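Local coordinates for protein insecticyanin A form (Manduca sexta, PDB 1Z24) that binds biliverdin IX gamma, giving a blue colour that, mixed with lipoprotein-bound carotenes, provides hornworms with green camouflage, at residues Val57-Val62 against Met90-Gly95; Phe18-Phe23 against Leu74-Asp79. All coordinates share one frame; numbering follows the deposited sequence.

Interaction 1 of 2, residues Val57-Val62 against Met90-Gly95. With BLV (biliverdin IX gamma chromophore), chain B.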
loop_
_atom_site.group_PDB
_atom_site.type_symbol
_atom_site.label_atom_id
_atom_site.label_comp_id
_atom_site.label_asym_id
_atom_site.label_seq_id
_atom_site.Cartn_x
_atom_site.Cartn_y
_atom_site.Cartn_z
ATOM N N VAL A 57 7.335 19.071 -24.373
ATOM C CA VAL A 57 6.551 19.635 -23.284
ATOM C C VAL A 57 6.857 21.106 -23.047
ATOM O O VAL A 57 7.985 21.561 -23.170
ATOM C CB VAL A 57 6.604 18.779 -21.978
ATOM C CG1 VAL A 57 7.907 18.049 -21.801
ATOM C CG2 VAL A 57 6.372 19.584 -20.725
ATOM N N TYR A 58 5.839 21.843 -22.697
ATOM C CA TYR A 58 5.973 23.207 -22.388
ATOM C C TYR A 58 5.219 23.388 -21.060
ATOM O O TYR A 58 3.994 23.295 -20.991
ATOM C CB TYR A 58 5.384 24.101 -23.498
ATOM C CG TYR A 58 5.489 25.561 -23.088
ATOM C CD1 TYR A 58 6.636 26.297 -23.386
ATOM C CD2 TYR A 58 4.465 26.224 -22.430
ATOM C CE1 TYR A 58 6.792 27.625 -23.013
ATOM C CE2 TYR A 58 4.586 27.567 -22.060
ATOM C CZ TYR A 58 5.752 28.257 -22.355
ATOM O OH TYR A 58 5.871 29.567 -22.054
ATOM N N ASN A 59 5.950 23.635 -19.979
ATOM C CA ASN A 59 5.300 23.832 -18.709
ATOM C C ASN A 59 5.460 25.276 -18.252
ATOM O O ASN A 59 6.530 25.900 -18.388
ATOM C CB ASN A 59 6.011 23.036 -17.587
ATOM C CG ASN A 59 5.722 21.551 -17.420
ATOM O OD1 ASN A 59 4.648 21.019 -17.857
ATOM N ND2 ASN A 59 6.748 20.848 -16.773
ATOM N N SER A 60 4.406 25.813 -17.667
ATOM C CA SER A 60 4.482 27.144 -17.183
ATOM C C SER A 60 3.553 27.447 -16.048
ATOM O O SER A 60 2.526 26.827 -15.831
ATOM C CB SER A 60 4.228 28.190 -18.285
ATOM O OG SER A 60 2.835 28.352 -18.584
ATOM N N PHE A 61 3.947 28.475 -15.347
ATOM C CA PHE A 61 3.206 28.997 -14.245
ATOM C C PHE A 61 3.638 30.423 -14.022
ATOM O O PHE A 61 4.607 30.907 -14.619
ATOM C CB PHE A 61 3.107 28.150 -13.007
ATOM C CG PHE A 61 4.394 27.811 -12.308
ATOM C CD1 PHE A 61 5.517 28.659 -12.306
ATOM C CD2 PHE A 61 4.465 26.621 -11.580
ATOM C CE1 PHE A 61 6.684 28.334 -11.613
ATOM C CE2 PHE A 61 5.623 26.288 -10.860
ATOM C CZ PHE A 61 6.745 27.137 -10.875
ATOM N N VAL A 62 2.920 31.072 -13.165
ATOM C CA VAL A 62 3.190 32.446 -12.837
ATOM C C VAL A 62 3.484 32.676 -11.338
ATOM O O VAL A 62 2.736 32.261 -10.427
ATOM C CB VAL A 62 2.009 33.373 -13.308
ATOM C CG1 VAL A 62 2.297 34.848 -13.038
ATOM C CG2 VAL A 62 1.691 33.238 -14.808
ATOM N N MET A 90 9.466 13.033 -18.966
ATOM C CA MET A 90 9.693 14.402 -19.359
ATOM C C MET A 90 11.133 14.679 -19.030
ATOM O O MET A 90 11.557 14.488 -17.901
ATOM C CB MET A 90 8.796 15.328 -18.580
ATOM C CG MET A 90 7.340 15.028 -18.929
ATOM S SD MET A 90 6.283 16.309 -18.186
ATOM C CE MET A 90 6.453 16.010 -16.374
ATOM N N THR A 91 11.884 15.083 -20.032
ATOM C CA THR A 91 13.255 15.339 -19.807
ATOM C C THR A 91 13.512 16.771 -20.045
ATOM O O THR A 91 13.186 17.350 -21.102
ATOM C CB THR A 91 14.033 14.566 -20.825
ATOM O OG1 THR A 91 13.765 13.171 -20.655
ATOM C CG2 THR A 91 15.520 14.881 -20.652
ATOM N N PHE A 92 14.096 17.325 -19.019
ATOM C CA PHE A 92 14.475 18.746 -18.989
ATOM C C PHE A 92 15.969 18.930 -18.710
ATOM O O PHE A 92 16.550 18.167 -17.959
ATOM C CB PHE A 92 13.753 19.505 -17.854
ATOM C CG PHE A 92 12.294 19.467 -18.081
ATOM C CD1 PHE A 92 11.697 20.266 -19.063
ATOM C CD2 PHE A 92 11.534 18.561 -17.339
ATOM C CE1 PHE A 92 10.319 20.186 -19.261
ATOM C CE2 PHE A 92 10.145 18.476 -17.512
ATOM C CZ PHE A 92 9.571 19.299 -18.479
ATOM N N LYS A 93 16.599 19.941 -19.296
ATOM C CA LYS A 93 18.012 20.148 -19.053
ATOM C C LYS A 93 18.282 21.514 -18.464
ATOM O O LYS A 93 17.780 22.501 -18.986
ATOM C CB LYS A 93 18.781 20.041 -20.344
ATOM C CG LYS A 93 18.687 18.683 -21.007
ATOM C CD LYS A 93 19.283 18.612 -22.411
ATOM C CE LYS A 93 19.343 17.203 -22.980
ATOM N NZ LYS A 93 19.042 17.196 -24.423
ATOM N N PHE A 94 19.064 21.569 -17.370
ATOM C CA PHE A 94 19.416 22.826 -16.758
ATOM C C PHE A 94 20.893 22.794 -16.917
ATOM O O PHE A 94 21.556 22.134 -16.105
ATOM C CB PHE A 94 19.067 22.735 -15.299
ATOM C CG PHE A 94 17.625 22.486 -15.224
ATOM C CD1 PHE A 94 17.204 21.158 -15.151
ATOM C CD2 PHE A 94 16.704 23.540 -15.258
ATOM C CE1 PHE A 94 15.843 20.860 -15.076
ATOM C CE2 PHE A 94 15.337 23.250 -15.179
ATOM C CZ PHE A 94 14.923 21.914 -15.094
ATOM N N GLY A 95 21.402 23.432 -17.966
ATOM C CA GLY A 95 22.855 23.355 -18.155
ATOM C C GLY A 95 23.222 21.874 -18.340
ATOM O O GLY A 95 22.660 21.204 -19.196
HETATM N NA BLV B . 6.842 17.378 -11.305
HETATM C C1A BLV B . 7.810 16.899 -10.487
HETATM C C2A BLV B . 7.904 15.448 -10.484
HETATM C C3A BLV B . 6.948 15.023 -11.359
HETATM C C4A BLV B . 6.286 16.243 -11.858
HETATM C CMA BLV B . 6.509 13.558 -11.739
HETATM O OA BLV B . 8.527 17.627 -9.835
HETATM C CAA BLV B . 8.810 14.637 -9.651
HETATM C CBA BLV B . 8.161 14.677 -8.299
HETATM C CGA BLV B . 9.107 14.039 -7.282
HETATM O O1A BLV B . 8.939 12.925 -6.869
HETATM O O2A BLV B . 10.057 14.658 -6.918
HETATM C CHB BLV B . 5.216 16.209 -12.751
HETATM N NB BLV B . 4.755 18.579 -13.132
HETATM C C1B BLV B . 4.393 17.250 -13.148
HETATM C C2B BLV B . 3.061 17.083 -13.672
HETATM C C3B BLV B . 2.632 18.313 -13.959
HETATM C C4B BLV B . 3.698 19.254 -13.602
HETATM C CMB BLV B . 2.323 15.767 -13.864
HETATM C CAB BLV B . 1.290 18.671 -14.523
HETATM C CBB BLV B . 0.736 19.792 -13.957
HETATM C CHC BLV B . 3.613 20.637 -13.816
HETATM N NC BLV B . 5.637 21.632 -12.932
HETATM C C1C BLV B . 4.524 21.647 -13.704
HETATM C C2C BLV B . 4.373 22.936 -14.399
HETATM C C3C BLV B . 5.396 23.745 -14.116
HETATM C C4C BLV B . 6.224 22.903 -13.162
HETATM C CMC BLV B . 3.311 23.227 -15.351
HETATM C CAC BLV B . 5.772 25.184 -14.520
HETATM C CBC BLV B . 7.064 25.592 -14.503
HETATM C CHD BLV B . 7.406 23.359 -12.479
HETATM N ND BLV B . 8.661 21.231 -12.430
HETATM C C1D BLV B . 8.527 22.622 -12.155
HETATM C C2D BLV B . 9.779 23.135 -11.517
HETATM C C3D BLV B . 10.650 22.075 -11.407
HETATM C C4D BLV B . 9.943 20.943 -11.979
HETATM C CMD BLV B . 10.067 24.527 -11.042
HETATM O OD BLV B . 10.432 19.841 -12.062
HETATM C CAD BLV B . 12.018 22.103 -10.851
HETATM C CBD BLV B . 12.996 22.103 -12.010
HETATM C CGD BLV B . 14.475 21.908 -11.512
HETATM O O1D BLV B . 15.165 22.858 -11.320
HETATM O O2D BLV B . 14.931 20.802 -11.289
#

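Interaction 2 of 2, residues Phe18-Phe23 against Leu74-Asp79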
loop_
_atom_site.group_PDB
_atom_site.type_symbol
_atom_site.label_atom_id
_atom_site.label_comp_id
_atom_site.label_asym_id
_atom_site.label_seq_id
_atom_site.Cartn_x
_atom_site.Cartn_y
_atom_site.Cartn_z
ATOM N N PHE A 18 -3.008 3.347 -23.000
ATOM C CA PHE A 18 -2.731 4.740 -23.094
ATOM C C PHE A 18 -2.534 5.222 -24.524
ATOM O O PHE A 18 -1.802 4.601 -25.286
ATOM C CB PHE A 18 -1.439 4.968 -22.357
ATOM C CG PHE A 18 -1.150 6.463 -22.194
ATOM C CD1 PHE A 18 0.030 7.081 -22.615
ATOM C CD2 PHE A 18 -2.088 7.275 -21.571
ATOM C CE1 PHE A 18 0.305 8.446 -22.432
ATOM C CE2 PHE A 18 -1.852 8.640 -21.394
ATOM C CZ PHE A 18 -0.648 9.236 -21.795
ATOM N N ASP A 19 -3.179 6.360 -24.848
ATOM C CA ASP A 19 -3.112 7.012 -26.148
ATOM C C ASP A 19 -2.458 8.407 -26.067
ATOM O O ASP A 19 -3.080 9.441 -25.743
ATOM C CB ASP A 19 -4.522 7.170 -26.802
ATOM C CG ASP A 19 -4.530 7.604 -28.288
ATOM O OD1 ASP A 19 -5.403 7.262 -29.071
ATOM O OD2 ASP A 19 -3.527 8.393 -28.666
ATOM N N LEU A 20 -1.193 8.439 -26.393
ATOM C CA LEU A 20 -0.498 9.712 -26.343
ATOM C C LEU A 20 -1.025 10.803 -27.252
ATOM O O LEU A 20 -1.026 11.984 -26.899
ATOM C CB LEU A 20 1.012 9.544 -26.494
ATOM C CG LEU A 20 1.846 10.818 -26.330
ATOM C CD1 LEU A 20 1.671 11.490 -24.976
ATOM C CD2 LEU A 20 3.317 10.555 -26.679
ATOM N N SER A 21 -1.466 10.443 -28.437
ATOM C CA SER A 21 -1.924 11.511 -29.263
ATOM C C SER A 21 -3.202 12.073 -28.752
ATOM O O SER A 21 -3.495 13.249 -28.934
ATOM C CB SER A 21 -2.048 11.164 -30.726
ATOM O OG SER A 21 -3.333 10.650 -30.954
ATOM N N ALA A 22 -3.982 11.219 -28.121
ATOM C CA ALA A 22 -5.235 11.698 -27.608
ATOM C C ALA A 22 -4.947 12.515 -26.357
ATOM O O ALA A 22 -5.646 13.451 -25.985
ATOM C CB ALA A 22 -6.061 10.463 -27.264
ATOM N N PHE A 23 -3.871 12.169 -25.688
ATOM C CA PHE A 23 -3.551 12.882 -24.481
ATOM C C PHE A 23 -2.964 14.251 -24.669
ATOM O O PHE A 23 -3.040 15.096 -23.794
ATOM C CB PHE A 23 -2.613 11.969 -23.705
ATOM C CG PHE A 23 -2.366 12.359 -22.273
ATOM C CD1 PHE A 23 -3.361 12.143 -21.317
ATOM C CD2 PHE A 23 -1.137 12.897 -21.875
ATOM C CE1 PHE A 23 -3.160 12.478 -19.972
ATOM C CE2 PHE A 23 -0.920 13.253 -20.538
ATOM C CZ PHE A 23 -1.927 13.027 -19.587
ATOM N N LEU A 74 9.303 14.730 -24.324
ATOM C CA LEU A 74 8.369 13.821 -23.713
ATOM C C LEU A 74 8.369 12.499 -24.441
ATOM O O LEU A 74 8.378 12.464 -25.665
ATOM C CB LEU A 74 6.951 14.484 -23.741
ATOM C CG LEU A 74 5.963 13.759 -22.812
ATOM C CD1 LEU A 74 4.711 14.567 -22.551
ATOM C CD2 LEU A 74 5.485 12.481 -23.426
ATOM N N GLU A 75 8.325 11.404 -23.710
ATOM C CA GLU A 75 8.298 10.106 -24.349
ATOM C C GLU A 75 7.619 9.090 -23.449
ATOM O O GLU A 75 7.561 9.258 -22.217
ATOM C CB GLU A 75 9.738 9.680 -24.558
ATOM C CG GLU A 75 10.009 8.766 -25.715
ATOM C CD GLU A 75 11.396 8.297 -25.612
ATOM O OE1 GLU A 75 11.869 7.415 -26.325
ATOM O OE2 GLU A 75 12.027 8.949 -24.651
ATOM N N ILE A 76 7.105 8.041 -24.079
ATOM C CA ILE A 76 6.477 7.035 -23.292
ATOM C C ILE A 76 7.554 6.288 -22.530
ATOM O O ILE A 76 8.637 5.962 -23.051
ATOM C CB ILE A 76 5.753 5.987 -24.145
ATOM C CG1 ILE A 76 4.629 6.572 -25.003
ATOM C CG2 ILE A 76 5.190 4.826 -23.293
ATOM C CD1 ILE A 76 3.465 7.220 -24.250
ATOM N N ALA A 77 7.265 5.969 -21.269
ATOM C CA ALA A 77 8.225 5.215 -20.461
ATOM C C ALA A 77 8.558 3.859 -21.109
ATOM O O ALA A 77 7.699 3.155 -21.670
ATOM C CB ALA A 77 7.832 5.097 -18.965
ATOM N N PRO A 78 9.840 3.517 -21.039
ATOM C CA PRO A 78 10.377 2.307 -21.601
ATOM C C PRO A 78 9.604 1.113 -21.212
ATOM O O PRO A 78 9.384 0.322 -22.065
ATOM C CB PRO A 78 11.807 2.075 -21.135
ATOM C CG PRO A 78 12.111 3.266 -20.316
ATOM C CD PRO A 78 10.904 4.207 -20.338
ATOM N N ASP A 79 9.224 0.966 -19.953
ATOM C CA ASP A 79 8.467 -0.199 -19.622
ATOM C C ASP A 79 7.028 -0.134 -20.213
ATOM O O ASP A 79 6.469 -1.147 -20.625
ATOM C CB ASP A 79 8.426 -0.439 -18.109
ATOM C CG ASP A 79 7.650 0.653 -17.367
ATOM O OD1 ASP A 79 6.962 0.475 -16.441
ATOM O OD2 ASP A 79 7.838 1.839 -17.767
#

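Interaction 1 of 2, residues Val57-Val62 against Met90-Gly95
Met-90 meets Val-57 through its sulfur: Met-90 SD lies 4.1 Å from Val-57 CG2, and the two side chains cross nearly at right angles. This is interior packing of a lipocalin β-barrel. Strand 66-76 pairs antiparallel with both strand 55-63 and strand 88-94, so the two segments, 69° apart in direction, meet across it through side chains that come together inside the barrel. The Met-90 chain bends at its last torsion (chi3 -67°), and Met-90 CE comes to 3.8 Å from the methine carbon CHB of biliverdin. Two residues further on, the Phe-92 ring reaches back to the same valine. Val-57 CG2 stands at the ring edge, 3.9 Å from Phe-92 CZ. Phe-92 CZ is also 3.6 Å from Asn-59 ND2, the amide and ring planes being inclined by 37°. Asn-59 also packs against the pigment, its CB 3.5 Å from the biliverdin methyl CMC. Further along that strand, Phe-61 lays one ring face against the vinyl carbon CAC of biliverdin, with Phe-61 CD2 3.5 Å from it. With an alanine here, the vinyl group is likely to lose its aromatic backing and turn more freely. Phe-94 completes the second segment's share of the pocket, one ring face against a propionate carboxylate whose carbon, biliverdin CGD, is 3.6 Å from Phe-94 CZ.

Interaction 2 of 2, residues Phe18-Phe23 against Leu74-Asp79
Phe-18 and Leu-20 both swing CG opposite their backbone nitrogens (chi1 -171° and -175°), which sends the two side chains out to meet Ile-76. Ile-76 in turn sets CG1 opposite its carbonyl carbon (chi1 -61°), and although its CB does not head straight for the other segment, the terminal CD1 extends across to it. That methyl touches both Phe-18 and Leu-20. Ile-76 CD1 lies in the plane of the Phe-18 ring, at its edge, 3.8 Å from Phe-18 CD1, with Phe-18 CE1 at a like distance. Ile-76 CD1 is also 4.1 Å from Leu-20 CB, and the Leu-20 and Ile-76 chains run past each other in opposite directions. Two residues earlier on the strand, Leu-74 CD2 meets Leu-20 CD1 at 4.2 Å.

The arrangement belongs to the closed end of the lipocalin barrel, where a short N-terminal helix leads into the first strand and its Gly-X-Trp motif; Phe-23 O accepts a hydrogen bond from Trp-27 NE1 of that motif. Asp-19 is the N-cap of this helix. Asp-19 OD2 accepts from Ala-22 N at 2.9 Å, well above the carboxylate plane, and from Ser-21 OG at 3.2 Å, on the syn side and nearer the plane. Both donors approach from the same face, which fixes the carboxylate over the first turn. The Phe-18 ring ends with CZ 3.6 Å above the plane of the Phe-23 ring, offset toward its rim.

Interactions 1 and 2 lie about 17 Å apart between centres, yet they belong to one continuous barrel wall. Leu-74 and Ile-76 sit on the strand lying between the two of interaction 1, and the contacts meet directly where Val-57 CG1 packs 4.2 Å from Leu-74 CB. Tyr-48 of strand 44-50 joins them further, since Val-57, Met-90 and Leu-74 all rest on it. Their relation to biliverdin differs. Interaction 1 forms part of the pocket wall and touches the pigment, whereas in interaction 2 the Leu-74 side chain stays about 9 Å from it, nearest atom to nearest atom, consistent with a layer nearer the barrel's closed end.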